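Local coordinates for protein citrate synthase (Sulfolobus solfataricus, PDB 1O7X) that belongs to the citrate synthase family and forms a largely helical homodimer, at residues F110-N115 and S200-S205. Sequence-based numbering, arbitrary orientation.
Sequences FKWKEN and SDMYSS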
ATOM      1  N   PHE A 110     -13.051   7.991  10.980  1.00 64.60           N
ATOM      2  CA  PHE A 110     -12.964   6.537  11.080  1.00 61.24           C
ATOM      3  C   PHE A 110     -12.263   6.085  12.353  1.00 59.27           C
ATOM      4  O   PHE A 110     -11.261   6.659  12.758  1.00 59.20           O
ATOM      5  CB  PHE A 110     -12.324   5.899   9.826  1.00 60.36           C
ATOM      6  CG  PHE A 110     -12.279   4.402  10.041  1.00 59.30           C
ATOM      7  CD1 PHE A 110     -13.450   3.664  10.013  1.00 58.85           C
ATOM      8  CD2 PHE A 110     -11.089   3.775  10.358  1.00 58.71           C
ATOM      9  CE1 PHE A 110     -13.422   2.305  10.254  1.00 58.31           C
ATOM     10  CE2 PHE A 110     -11.064   2.417  10.603  1.00 58.47           C
ATOM     11  CZ  PHE A 110     -12.227   1.680  10.546  1.00 58.19           C
ATOM     12  N   LYS A 111     -12.766   5.019  12.962  1.00 56.83           N
ATOM     13  CA  LYS A 111     -12.203   4.495  14.192  1.00 55.19           C
ATOM     14  C   LYS A 111     -12.232   2.979  14.253  1.00 52.35           C
ATOM     15  O   LYS A 111     -13.339   2.439  14.376  1.00 53.81           O
ATOM     16  CB  LYS A 111     -13.092   5.013  15.342  1.00 56.95           C
ATOM     17  CG  LYS A 111     -12.347   5.602  16.521  1.00 59.28           C
ATOM     18  CD  LYS A 111     -12.357   7.133  16.461  1.00 60.94           C
ATOM     19  CE  LYS A 111     -12.037   7.760  17.810  1.00 61.20           C
ATOM     20  NZ  LYS A 111     -12.796   7.103  18.919  1.00 61.24           N
ATOM     21  N   TRP A 112     -11.121   2.261  14.228  1.00 48.25           N
ATOM     22  CA  TRP A 112     -11.189   0.812  14.375  1.00 44.87           C
ATOM     23  C   TRP A 112     -12.027   0.445  15.596  1.00 46.12           C
ATOM     24  O   TRP A 112     -12.163   1.198  16.558  1.00 46.48           O
ATOM     25  CB  TRP A 112      -9.808   0.168  14.542  1.00 39.94           C
ATOM     26  CG  TRP A 112      -9.153   0.039  13.203  1.00 36.69           C
ATOM     27  CD1 TRP A 112      -8.202   0.836  12.642  1.00 35.35           C
ATOM     28  CD2 TRP A 112      -9.477  -0.952  12.215  1.00 35.01           C
ATOM     29  NE1 TRP A 112      -7.895   0.395  11.381  1.00 33.59           N
ATOM     30  CE2 TRP A 112      -8.650  -0.702  11.095  1.00 33.55           C
ATOM     31  CE3 TRP A 112     -10.378  -2.022  12.189  1.00 33.75           C
ATOM     32  CZ2 TRP A 112      -8.690  -1.490   9.955  1.00 32.80           C
ATOM     33  CZ3 TRP A 112     -10.418  -2.798  11.045  1.00 33.93           C
ATOM     34  CH2 TRP A 112      -9.570  -2.532   9.957  1.00 33.63           C
ATOM     35  N   LYS A 113     -12.566  -0.762  15.576  1.00 47.66           N
ATOM     36  CA  LYS A 113     -13.302  -1.331  16.675  1.00 49.81           C
ATOM     37  C   LYS A 113     -14.444  -0.460  17.174  1.00 51.49           C
ATOM     38  O   LYS A 113     -14.562  -0.204  18.376  1.00 53.84           O
ATOM     39  CB  LYS A 113     -12.361  -1.651  17.850  1.00 50.33           C
ATOM     40  CG  LYS A 113     -11.353  -2.744  17.565  1.00 51.49           C
ATOM     41  CD  LYS A 113     -10.680  -3.236  18.831  1.00 52.73           C
ATOM     42  CE  LYS A 113      -9.449  -2.449  19.219  1.00 54.51           C
ATOM     43  NZ  LYS A 113      -9.312  -2.276  20.703  1.00 55.67           N
ATOM     44  N   GLU A 114     -15.279   0.052  16.302  1.00 51.95           N
ATOM     45  CA  GLU A 114     -16.460   0.808  16.648  1.00 52.39           C
ATOM     46  C   GLU A 114     -17.539   0.036  15.848  1.00 52.06           C
ATOM     47  O   GLU A 114     -18.253  -0.792  16.394  1.00 52.89           O
ATOM     48  CB  GLU A 114     -16.515   2.250  16.249  1.00 54.50           C
ATOM     49  CG  GLU A 114     -15.687   3.286  16.962  1.00 57.00           C
ATOM     50  CD  GLU A 114     -16.292   4.679  16.827  1.00 58.58           C
ATOM     51  OE1 GLU A 114     -17.098   4.905  15.893  1.00 58.98           O
ATOM     52  OE2 GLU A 114     -15.972   5.545  17.677  1.00 59.57           O
ATOM     53  N   ASN A 115     -17.414   0.146  14.525  1.00 50.61           N
ATOM     54  CA  ASN A 115     -18.350  -0.536  13.645  1.00 49.43           C
ATOM     55  C   ASN A 115     -17.733  -1.076  12.366  1.00 48.00           C
ATOM     56  O   ASN A 115     -18.224  -0.847  11.256  1.00 47.79           O
ATOM     57  CB  ASN A 115     -19.468   0.482  13.378  1.00 50.73           C
ATOM     58  CG  ASN A 115     -20.854  -0.114  13.517  1.00 51.66           C
ATOM     59  OD1 ASN A 115     -21.835   0.628  13.610  1.00 51.80           O
ATOM     60  ND2 ASN A 115     -20.960  -1.444  13.526  1.00 52.43           N
ATOM     61  N   SER A 200      -4.150   2.015  10.298  1.00 21.59           N
ATOM     62  CA  SER A 200      -4.488   2.953   9.231  1.00 22.76           C
ATOM     63  C   SER A 200      -5.947   2.676   8.872  1.00 23.80           C
ATOM     64  O   SER A 200      -6.537   1.677   9.311  1.00 24.90           O
ATOM     65  CB  SER A 200      -3.555   2.736   8.036  1.00 23.68           C
ATOM     66  OG  SER A 200      -3.953   3.455   6.882  1.00 22.91           O
ATOM     67  N   ASP A 201      -6.571   3.485   8.018  1.00 23.37           N
ATOM     68  CA  ASP A 201      -7.980   3.219   7.741  1.00 23.15           C
ATOM     69  C   ASP A 201      -8.178   2.071   6.769  1.00 24.32           C
ATOM     70  O   ASP A 201      -7.243   1.519   6.179  1.00 23.44           O
ATOM     71  CB  ASP A 201      -8.548   4.584   7.353  1.00 21.77           C
ATOM     72  CG  ASP A 201      -8.014   4.958   5.988  1.00 22.36           C
ATOM     73  OD1 ASP A 201      -6.859   5.438   5.962  1.00 22.48           O
ATOM     74  OD2 ASP A 201      -8.744   4.652   5.017  1.00 22.61           O
ATOM     75  N   MET A 202      -9.430   1.673   6.526  1.00 26.33           N
ATOM     76  CA  MET A 202      -9.762   0.531   5.684  1.00 26.97           C
ATOM     77  C   MET A 202      -9.534   0.888   4.233  1.00 27.62           C
ATOM     78  O   MET A 202      -8.982   0.063   3.487  1.00 28.93           O
ATOM     79  CB  MET A 202     -11.161  -0.009   5.941  1.00 26.97           C
ATOM     80  CG  MET A 202     -11.319  -0.632   7.314  1.00 27.46           C
ATOM     81  SD  MET A 202     -12.892  -1.478   7.618  1.00 28.37           S
ATOM     82  CE  MET A 202     -14.048  -0.319   6.976  1.00 28.20           C
ATOM     83  N   TYR A 203      -9.875   2.125   3.861  1.00 27.97           N
ATOM     84  CA  TYR A 203      -9.642   2.550   2.471  1.00 26.71           C
ATOM     85  C   TYR A 203      -8.144   2.577   2.192  1.00 26.29           C
ATOM     86  O   TYR A 203      -7.682   2.111   1.150  1.00 26.51           O
ATOM     87  CB  TYR A 203     -10.221   3.895   2.144  1.00 27.20           C
ATOM     88  CG  TYR A 203     -11.723   4.005   2.136  1.00 29.20           C
ATOM     89  CD1 TYR A 203     -12.362   4.747   3.124  1.00 29.06           C
ATOM     90  CD2 TYR A 203     -12.498   3.412   1.148  1.00 30.61           C
ATOM     91  CE1 TYR A 203     -13.720   4.889   3.144  1.00 30.42           C
ATOM     92  CE2 TYR A 203     -13.878   3.558   1.155  1.00 32.38           C
ATOM     93  CZ  TYR A 203     -14.475   4.310   2.146  1.00 32.87           C
ATOM     94  OH  TYR A 203     -15.855   4.454   2.179  1.00 35.26           O
ATOM     95  N   SER A 204      -7.363   3.021   3.185  1.00 25.08           N
ATOM     96  CA  SER A 204      -5.913   2.970   3.003  1.00 24.41           C
ATOM     97  C   SER A 204      -5.385   1.549   2.897  1.00 25.23           C
ATOM     98  O   SER A 204      -4.493   1.258   2.086  1.00 25.62           O
ATOM     99  CB  SER A 204      -5.270   3.783   4.112  1.00 23.51           C
ATOM    100  OG  SER A 204      -5.375   5.161   3.800  1.00 22.35           O
ATOM    101  N   SER A 205      -5.923   0.585   3.662  1.00 24.79           N
ATOM    102  CA  SER A 205      -5.428  -0.793   3.570  1.00 23.30           C
ATOM    103  C   SER A 205      -5.745  -1.372   2.198  1.00 22.14           C
ATOM    104  O   SER A 205      -4.995  -2.099   1.552  1.00 18.10           O
ATOM    105  CB  SER A 205      -5.988  -1.599   4.739  1.00 23.75           C
ATOM    106  OG  SER A 205      -6.073  -0.745   5.859  1.00 24.09           O
TER
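The Trp112 indole meets Ser200 O at its edge, close to the ring plane, while one of its faces takes Phe110 CE2 over the rim; Phe110 in turn has Trp112 NE1 at its own edge, in plane. The indole NE1 donates to Ser200 O at 2.8 Å, with an N-H...O angle of 160°, in the one hydrogen bond joining the two segments. Met202 then meets both rings: its CG lies 3.7 Å from Trp112 CH2 and 4.1 Å from Phe110 CZ. Met202 SD makes oblique Met-aromatic contacts with both, 4.8 Å from the centroid of the Trp112 six-membered ring; past it the chain bends at chi3 (-45°). Phe110 holds CG anti to its backbone N, on a CB that points toward 200-205. Its CD2 lies 4.0 Å from Asp201 CB.

The carboxylate of Asp201 caps its own helix through OD2, which accepts from Ser204 N at 2.8 Å, from above the carboxylate plane, and its OD1 forms a salt bridge to Lys214 of the second subunit. Asp201 O is gripped from opposite faces by Ser205 N and Ser205 OG. Ser200 OG bonds to Ala211 O of the second subunit. Ile346 of helix 330-352 touches both Trp112 and Met202. Thus the loop between helices 92-106 and 116-138 packs against the N-capped start of helix 202-213, whose 200-205 side lies at the dimer interface of this mainly helical citrate synthase fold.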